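Local structure of beta-galactosidase (Trichoderma reesei, 3OG2) at residues A[80-85]-A[89-94]; A[383-388]-A[393-398]. The protein probably catalyses the hydrolysis of terminal non-reducing beta-D-galactose residues in beta-D-galactosides, as a glycoside hydrolase of family 35. All coordinates share one frame; numbering follows the deposited sequence.

Interaction 1: A[80-85]-A[89-94]; sequences ALLEGK and FRADGI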
ATOM      1  N   ALA A  80      -1.516  -5.736 -16.416  1.00  6.88           N
ATOM      2  CA  ALA A  80      -1.301  -4.697 -17.435  1.00  7.71           C
ATOM      3  C   ALA A  80       0.192  -4.357 -17.575  1.00  8.27           C
ATOM      4  O   ALA A  80       0.598  -3.907 -18.646  1.00 10.19           O
ATOM      5  CB  ALA A  80      -2.072  -3.429 -17.073  1.00  9.04           C
ATOM      6  N   LEU A  81       0.995  -4.560 -16.509  1.00  6.76           N
ATOM      7  CA  LEU A  81       2.454  -4.288 -16.637  1.00  7.40           C
ATOM      8  C   LEU A  81       3.230  -5.446 -17.224  1.00  7.68           C
ATOM      9  O   LEU A  81       4.348  -5.198 -17.701  1.00  8.85           O
ATOM     10  CB  LEU A  81       3.003  -3.944 -15.235  1.00  8.36           C
ATOM     11  CG  LEU A  81       2.475  -2.585 -14.687  1.00  8.45           C
ATOM     12  CD1 LEU A  81       2.896  -2.470 -13.220  1.00 10.74           C
ATOM     13  CD2 LEU A  81       3.015  -1.443 -15.512  1.00 11.29           C
ATOM     14  N   LEU A  82       2.655  -6.666 -17.135  1.00  7.37           N
ATOM     15  CA  LEU A  82       3.414  -7.858 -17.536  1.00  7.73           C
ATOM     16  C   LEU A  82       3.016  -8.401 -18.871  1.00  8.07           C
ATOM     17  O   LEU A  82       3.729  -9.268 -19.406  1.00 10.76           O
ATOM     18  CB  LEU A  82       3.199  -8.954 -16.472  1.00  7.60           C
ATOM     19  CG  LEU A  82       3.527  -8.509 -15.050  1.00  7.94           C
ATOM     20  CD1 LEU A  82       3.539  -9.735 -14.136  1.00  8.72           C
ATOM     21  CD2 LEU A  82       4.877  -7.799 -14.950  1.00  9.52           C
ATOM     22  N   GLU A  83       1.904  -7.969 -19.453  1.00  7.20           N
ATOM     23  CA  GLU A  83       1.523  -8.434 -20.790  1.00  7.40           C
ATOM     24  C   GLU A  83       0.987  -7.248 -21.580  1.00  7.67           C
ATOM     25  O   GLU A  83      -0.124  -7.264 -22.114  1.00  9.54           O
ATOM     26  CB  GLU A  83       0.540  -9.619 -20.735  1.00  8.48           C
ATOM     27  CG  GLU A  83       0.545 -10.393 -22.058  1.00  8.29           C
ATOM     28  CD  GLU A  83      -0.534 -11.445 -22.158  1.00  8.69           C
ATOM     29  OE1 GLU A  83      -1.410 -11.514 -21.314  1.00  9.27           O
ATOM     30  OE2 GLU A  83      -0.497 -12.224 -23.149  1.00 10.50           O
ATOM     31  N   GLY A  84       1.827  -6.191 -21.626  1.00  8.40           N
ATOM     32  CA  GLY A  84       1.409  -5.000 -22.375  1.00  9.24           C
ATOM     33  C   GLY A  84       1.172  -5.292 -23.839  1.00  9.70           C
ATOM     34  O   GLY A  84       0.325  -4.653 -24.463  1.00  9.36           O
ATOM     35  N   LYS A  85       1.907  -6.239 -24.431  1.00 10.97           N
ATOM     36  CA  LYS A  85       1.617  -6.726 -25.772  1.00 12.74           C
ATOM     37  C   LYS A  85       0.933  -8.080 -25.696  1.00 11.23           C
ATOM     38  O   LYS A  85       1.502  -8.975 -25.031  1.00  9.94           O
ATOM     39  CB  LYS A  85       2.899  -6.891 -26.594  1.00 17.51           C
ATOM     40  CG  LYS A  85       2.571  -7.364 -27.975  1.00 21.12           C
ATOM     41  CD  LYS A  85       3.223  -6.806 -29.125  1.00 26.16           C
ATOM     42  CE  LYS A  85       2.846  -7.486 -30.472  1.00 26.46           C
ATOM     43  NZ  LYS A  85       4.095  -7.577 -31.286  1.00 43.17           N
ATOM     44  N   PHE A  89       4.228 -12.259 -22.477  1.00  8.83           N
ATOM     45  CA  PHE A  89       4.361 -12.051 -21.053  1.00  8.88           C
ATOM     46  C   PHE A  89       5.813 -11.695 -20.789  1.00  9.50           C
ATOM     47  O   PHE A  89       6.728 -12.389 -21.266  1.00 12.03           O
ATOM     48  CB  PHE A  89       4.021 -13.367 -20.363  1.00 10.04           C
ATOM     49  CG  PHE A  89       4.210 -13.310 -18.839  1.00  9.67           C
ATOM     50  CD1 PHE A  89       3.142 -12.862 -18.033  1.00  9.57           C
ATOM     51  CD2 PHE A  89       5.411 -13.708 -18.264  1.00  9.55           C
ATOM     52  CE1 PHE A  89       3.287 -12.788 -16.654  1.00  9.23           C
ATOM     53  CE2 PHE A  89       5.553 -13.626 -16.886  1.00  9.70           C
ATOM     54  CZ  PHE A  89       4.487 -13.191 -16.100  1.00  9.43           C
ATOM     55  N   ARG A  90       6.035 -10.678 -19.968  1.00  9.10           N
ATOM     56  CA  ARG A  90       7.379 -10.243 -19.633  1.00 10.49           C
ATOM     57  C   ARG A  90       7.399  -9.840 -18.159  1.00  8.94           C
ATOM     58  O   ARG A  90       6.658  -8.884 -17.829  1.00 11.74           O
ATOM     59  CB  ARG A  90       7.823  -9.024 -20.421  1.00 14.57           C
ATOM     60  CG  ARG A  90       7.928  -9.108 -21.909  1.00 21.14           C
ATOM     61  CD  ARG A  90       8.500  -7.732 -22.367  1.00 26.21           C
ATOM     62  NE  ARG A  90       8.780  -7.784 -23.772  1.00 31.75           N
ATOM     63  CZ  ARG A  90       9.999  -8.071 -24.242  1.00 45.19           C
ATOM     64  NH1 ARG A  90      11.052  -8.329 -23.458  1.00 41.66           N
ATOM     65  NH2 ARG A  90      10.130  -8.081 -25.569  1.00 61.37           N
ATOM     66  N   ALA A  91       8.159 -10.532 -17.318  1.00 10.08           N
ATOM     67  CA  ALA A  91       8.261 -10.167 -15.892  1.00 10.01           C
ATOM     68  C   ALA A  91       9.748 -10.187 -15.530  1.00  9.30           C
ATOM     69  O   ALA A  91      10.189 -11.040 -14.736  1.00 11.97           O
ATOM     70  CB  ALA A  91       7.389 -11.055 -14.996  1.00 10.80           C
ATOM     71  N   ASP A  92      10.476  -9.252 -16.157  1.00 11.07           N
ATOM     72  CA  ASP A  92      11.901  -9.183 -15.986  1.00 12.26           C
ATOM     73  C   ASP A  92      12.317  -7.901 -15.300  1.00 10.80           C
ATOM     74  O   ASP A  92      11.518  -6.971 -15.287  1.00 10.56           O
ATOM     75  CB  ASP A  92      12.581  -9.234 -17.378  1.00 13.86           C
ATOM     76  CG  ASP A  92      12.177 -10.522 -18.100  1.00 15.40           C
ATOM     77  OD1 ASP A  92      12.189 -11.622 -17.474  1.00 19.09           O
ATOM     78  OD2 ASP A  92      11.854 -10.432 -19.309  1.00 22.19           O
ATOM     79  N   GLY A  93      13.559  -7.860 -14.773  1.00 11.67           N
ATOM     80  CA  GLY A  93      14.029  -6.583 -14.227  1.00 11.87           C
ATOM     81  C   GLY A  93      13.145  -6.102 -13.100  1.00 10.57           C
ATOM     82  O   GLY A  93      12.841  -6.846 -12.150  1.00 12.57           O
ATOM     83  N   ILE A  94      12.718  -4.845 -13.165  1.00  9.71           N
ATOM     84  CA  ILE A  94      11.904  -4.288 -12.066  1.00  8.88           C
ATOM     85  C   ILE A  94      10.546  -4.979 -11.985  1.00  8.85           C
ATOM     86  O   ILE A  94       9.845  -4.761 -10.984  1.00 10.92           O
ATOM     87  CB  ILE A  94      11.754  -2.769 -12.178  1.00  9.50           C
ATOM     88  CG1 ILE A  94      10.908  -2.380 -13.413  1.00 10.75           C
ATOM     89  CG2 ILE A  94      13.108  -2.098 -12.170  1.00 12.50           C
ATOM     90  CD1 ILE A  94      10.780  -0.886 -13.634  1.00 11.95           C
TER
HETATM   91  O   HOH W   1       6.893  -6.123 -18.275  1.00 13.21           O
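Leu82 and Phe89 run alongside each other in the same direction, the leucine laid along the phenylalanine ring. They meet in the TIM-barrel domain of this family 35 enzyme, where the chain leaves the short helix 79-82 and folds back beside its end. Contact with the ring is oblique: Leu82 CB is 3.8 Å from Phe89 CE1, and Leu82 CD1 follows the ring on toward CZ. On the other branch, Leu82 CD2 lies 4.1 Å from Ala91 CB. With CG of Phe89 anti to the backbone N (chi1 176°), the ring lies beside Leu82, while His156 of helix 144-163 stacks on it, and Tyr153 and Ile160 of the same helix touch the side chain. Glu83 brings only CG close to the backbone of Phe89; its carboxylate is taken by Trp79, Gly87 and Asn152. A single direct hydrogen bond joins the backbones, from Arg90 N to Leu82 O (2.8 Å), nearly straight at 162° and in the carbonyl plane. Phe89 CA makes a CA-H...O contact with Leu82 O at 3.3 Å. Beyond this pair a water bridges the two segments, donating to Leu81 O and to Arg90 O, each at 2.8 Å.

Interaction 2: A[383-388]-A[393-398]; sequences ATQGVY and NIVITP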
ATOM      1  N   ALA A 383     -21.175 -10.171  21.931  1.00 12.86           N
ATOM      2  CA  ALA A 383     -20.913  -8.965  22.697  1.00 12.67           C
ATOM      3  C   ALA A 383     -21.933  -8.781  23.786  1.00 12.31           C
ATOM      4  O   ALA A 383     -23.127  -9.108  23.635  1.00 14.85           O
ATOM      5  CB  ALA A 383     -21.025  -7.725  21.772  1.00 14.42           C
ATOM      6  N   THR A 384     -21.502  -8.219  24.893  1.00 13.12           N
ATOM      7  CA  THR A 384     -22.354  -8.036  26.042  1.00 13.23           C
ATOM      8  C   THR A 384     -22.256  -6.631  26.604  1.00 12.55           C
ATOM      9  O   THR A 384     -21.274  -5.936  26.412  1.00 12.90           O
ATOM     10  CB  THR A 384     -21.974  -9.022  27.170  1.00 14.35           C
ATOM     11  OG1 THR A 384     -20.659  -8.700  27.695  1.00 13.53           O
ATOM     12  CG2 THR A 384     -21.956 -10.474  26.726  1.00 16.39           C
ATOM     13  N   GLN A 385     -23.269  -6.261  27.392  1.00 12.85           N
ATOM     14  CA  GLN A 385     -23.249  -4.989  28.098  1.00 13.93           C
ATOM     15  C   GLN A 385     -23.822  -5.214  29.498  1.00 17.60           C
ATOM     16  O   GLN A 385     -24.949  -5.672  29.550  1.00 21.28           O
ATOM     17  CB  GLN A 385     -24.030  -3.997  27.252  1.00 18.67           C
ATOM     18  CG  GLN A 385     -23.905  -2.518  27.530  1.00 20.71           C
ATOM     19  CD  GLN A 385     -24.549  -1.775  26.373  1.00 24.76           C
ATOM     20  OE1 GLN A 385     -25.081  -2.381  25.421  1.00 34.11           O
ATOM     21  NE2 GLN A 385     -24.583  -0.471  26.444  1.00 27.72           N
ATOM     22  N   GLY A 386     -23.030  -4.912  30.514  1.00 16.67           N
ATOM     23  CA  GLY A 386     -23.500  -5.073  31.885  1.00 18.01           C
ATOM     24  C   GLY A 386     -23.407  -6.527  32.336  1.00 17.60           C
ATOM     25  O   GLY A 386     -24.023  -6.848  33.361  1.00 20.99           O
ATOM     26  N   VAL A 387     -22.660  -7.381  31.611  1.00 16.01           N
ATOM     27  CA  VAL A 387     -22.499  -8.770  32.030  1.00 15.71           C
ATOM     28  C   VAL A 387     -21.142  -9.031  32.678  1.00 15.42           C
ATOM     29  O   VAL A 387     -21.024  -9.648  33.735  1.00 18.20           O
ATOM     30  CB  VAL A 387     -22.656  -9.731  30.827  1.00 17.24           C
ATOM     31  CG1 VAL A 387     -22.273 -11.162  31.145  1.00 18.50           C
ATOM     32  CG2 VAL A 387     -24.081  -9.703  30.331  1.00 18.21           C
ATOM     33  N   TYR A 388     -20.096  -8.559  32.050  1.00 13.39           N
ATOM     34  CA  TYR A 388     -18.716  -8.703  32.545  1.00 12.46           C
ATOM     35  C   TYR A 388     -18.283  -7.421  33.227  1.00 11.54           C
ATOM     36  O   TYR A 388     -17.131  -7.347  33.649  1.00 13.53           O
ATOM     37  CB  TYR A 388     -17.752  -9.078  31.405  1.00 12.60           C
ATOM     38  CG  TYR A 388     -18.045 -10.455  30.860  1.00 11.70           C
ATOM     39  CD1 TYR A 388     -17.557 -11.594  31.546  1.00 12.20           C
ATOM     40  CD2 TYR A 388     -18.828 -10.670  29.734  1.00 14.54           C
ATOM     41  CE1 TYR A 388     -17.828 -12.863  31.084  1.00 12.93           C
ATOM     42  CE2 TYR A 388     -19.103 -11.934  29.246  1.00 14.85           C
ATOM     43  CZ  TYR A 388     -18.596 -13.019  29.941  1.00 13.92           C
ATOM     44  OH  TYR A 388     -18.868 -14.261  29.439  1.00 16.66           O
ATOM     45  N   ASN A 393     -21.806   1.425  30.271  1.00 17.89           N
ATOM     46  CA  ASN A 393     -21.210   2.351  29.310  1.00 18.87           C
ATOM     47  C   ASN A 393     -20.100   1.692  28.514  1.00 13.69           C
ATOM     48  O   ASN A 393     -19.475   2.343  27.663  1.00 14.52           O
ATOM     49  CB  ASN A 393     -20.657   3.559  30.088  1.00 28.18           C
ATOM     50  CG  ASN A 393     -21.814   4.295  30.763  1.00 37.57           C
ATOM     51  OD1 ASN A 393     -22.637   4.874  30.051  1.00 69.58           O
ATOM     52  ND2 ASN A 393     -21.793   4.186  32.089  1.00 58.56           N
ATOM     53  N   ILE A 394     -19.831   0.423  28.738  1.00 13.02           N
ATOM     54  CA  ILE A 394     -18.829  -0.284  27.945  1.00 12.32           C
ATOM     55  C   ILE A 394     -19.467  -1.591  27.488  1.00 11.58           C
ATOM     56  O   ILE A 394     -20.352  -2.137  28.140  1.00 12.61           O
ATOM     57  CB  ILE A 394     -17.540  -0.531  28.723  1.00 13.89           C
ATOM     58  CG1 ILE A 394     -17.825  -1.305  29.985  1.00 16.84           C
ATOM     59  CG2 ILE A 394     -16.792   0.779  29.029  1.00 17.41           C
ATOM     60  CD1 ILE A 394     -16.632  -1.718  30.806  1.00 17.23           C
ATOM     61  N   VAL A 395     -18.963  -2.016  26.327  1.00 10.47           N
ATOM     62  CA  VAL A 395     -19.331  -3.282  25.729  1.00 10.61           C
ATOM     63  C   VAL A 395     -18.141  -4.217  25.889  1.00  9.62           C
ATOM     64  O   VAL A 395     -16.977  -3.808  25.676  1.00 11.53           O
ATOM     65  CB  VAL A 395     -19.765  -3.109  24.265  1.00 10.62           C
ATOM     66  CG1 VAL A 395     -19.763  -4.455  23.539  1.00 13.48           C
ATOM     67  CG2 VAL A 395     -21.145  -2.499  24.191  1.00 12.18           C
ATOM     68  N   ILE A 396     -18.380  -5.459  26.263  1.00 10.33           N
ATOM     69  CA  ILE A 396     -17.307  -6.440  26.413  1.00  9.46           C
ATOM     70  C   ILE A 396     -17.637  -7.664  25.593  1.00  8.75           C
ATOM     71  O   ILE A 396     -18.749  -8.234  25.735  1.00 11.10           O
ATOM     72  CB  ILE A 396     -17.099  -6.801  27.911  1.00 10.14           C
ATOM     73  CG1 ILE A 396     -16.767  -5.526  28.694  1.00 12.30           C
ATOM     74  CG2 ILE A 396     -16.059  -7.899  28.046  1.00 11.42           C
ATOM     75  CD1 ILE A 396     -16.650  -5.747  30.211  1.00 12.94           C
ATOM     76  N   THR A 397     -16.727  -8.096  24.745  1.00  9.46           N
ATOM     77  CA  THR A 397     -16.902  -9.349  24.016  1.00 10.12           C
ATOM     78  C   THR A 397     -15.946 -10.376  24.553  1.00  9.23           C
ATOM     79  O   THR A 397     -14.746 -10.136  24.518  1.00 11.02           O
ATOM     80  CB  THR A 397     -16.636  -9.138  22.510  1.00 10.50           C
ATOM     81  OG1 THR A 397     -17.477  -8.067  22.023  1.00 11.29           O
ATOM     82  CG2 THR A 397     -16.966 -10.416  21.748  1.00 11.48           C
ATOM     83  N   PRO A 398     -16.447 -11.501  25.061  1.00 10.60           N
ATOM     84  CA  PRO A 398     -15.595 -12.567  25.580  1.00 11.86           C
ATOM     85  C   PRO A 398     -15.182 -13.551  24.506  1.00 10.66           C
ATOM     86  O   PRO A 398     -15.976 -13.884  23.628  1.00 12.60           O
ATOM     87  CB  PRO A 398     -16.518 -13.270  26.613  1.00 14.61           C
ATOM     88  CG  PRO A 398     -17.863 -13.129  25.976  1.00 15.94           C
ATOM     89  CD  PRO A 398     -17.883 -11.800  25.265  1.00 12.08           C
TER
HETATM   90  O   HOH W   2     -20.257  -4.268  29.877  1.00 14.64           O
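The ring of Tyr388 rests against Pro398, the two side chains crossing at about a right angle, with Tyr388 CE2 3.7 Å from Pro398 CG. Proline CB and CG form a blunt bump that meets the phenol end of the ring obliquely, touching CE2, CZ and OH. At the other end Ile396 fills the angle where the tyrosine side chain leaves its backbone: its CD1 lies 3.7 Å from Tyr388 CB, and CG2 closes on the same carbon. Phe408 of the next strand meets the tyrosine ring with the planes at about 50° and also touches Ile396 and Pro398. This packing flanks a single antiparallel bridge, a hydrogen-bonded pair of Thr384 and Ile396, by which strand 394-400 returns along residues 383-388, which follow the outermost strand 379-380 of the antiparallel sheet of domain 2. Ile396 N gives a bond of 2.9 Å to Thr384 O. Ile396 O accepts two, from Thr384 N and from Thr384 OG1 at 2.8 Å; a chi1 of 67° sets the hydroxyl between its backbone N and carbonyl carbon, where it also lies in plane at the edge of the Tyr388 ring. On the other face, Ala383 CB sits over the notch beside Val395 CG1 (3.9 Å) and Thr397 OG1 (3.6 Å), while Gln385 passes slantwise over Val395, its CD nearest CG2, and its NE2 is hydrogen-bonded to Gln392 O.

In the fold
Both interactions show a chain turning back onto the element it has just left or is about to enter, yet they share no element. Interaction 1 belongs to the TIM-barrel domain, interaction 2 to domain 2; their centres are about 53 Å apart, on opposite sides of the chain's centre. Each is partly buried, but exposed residues take part only in interaction 2. Interaction 1 joins a helix end to a loop with one direct backbone bond; interaction 2 adds a loop to a strand through reciprocal bonds and a threonine hydroxyl, and buries about twice the surface. The Leu81 side chain is about 8 Å from that of galactose-binding Ile119; interaction 2 lies far from that site.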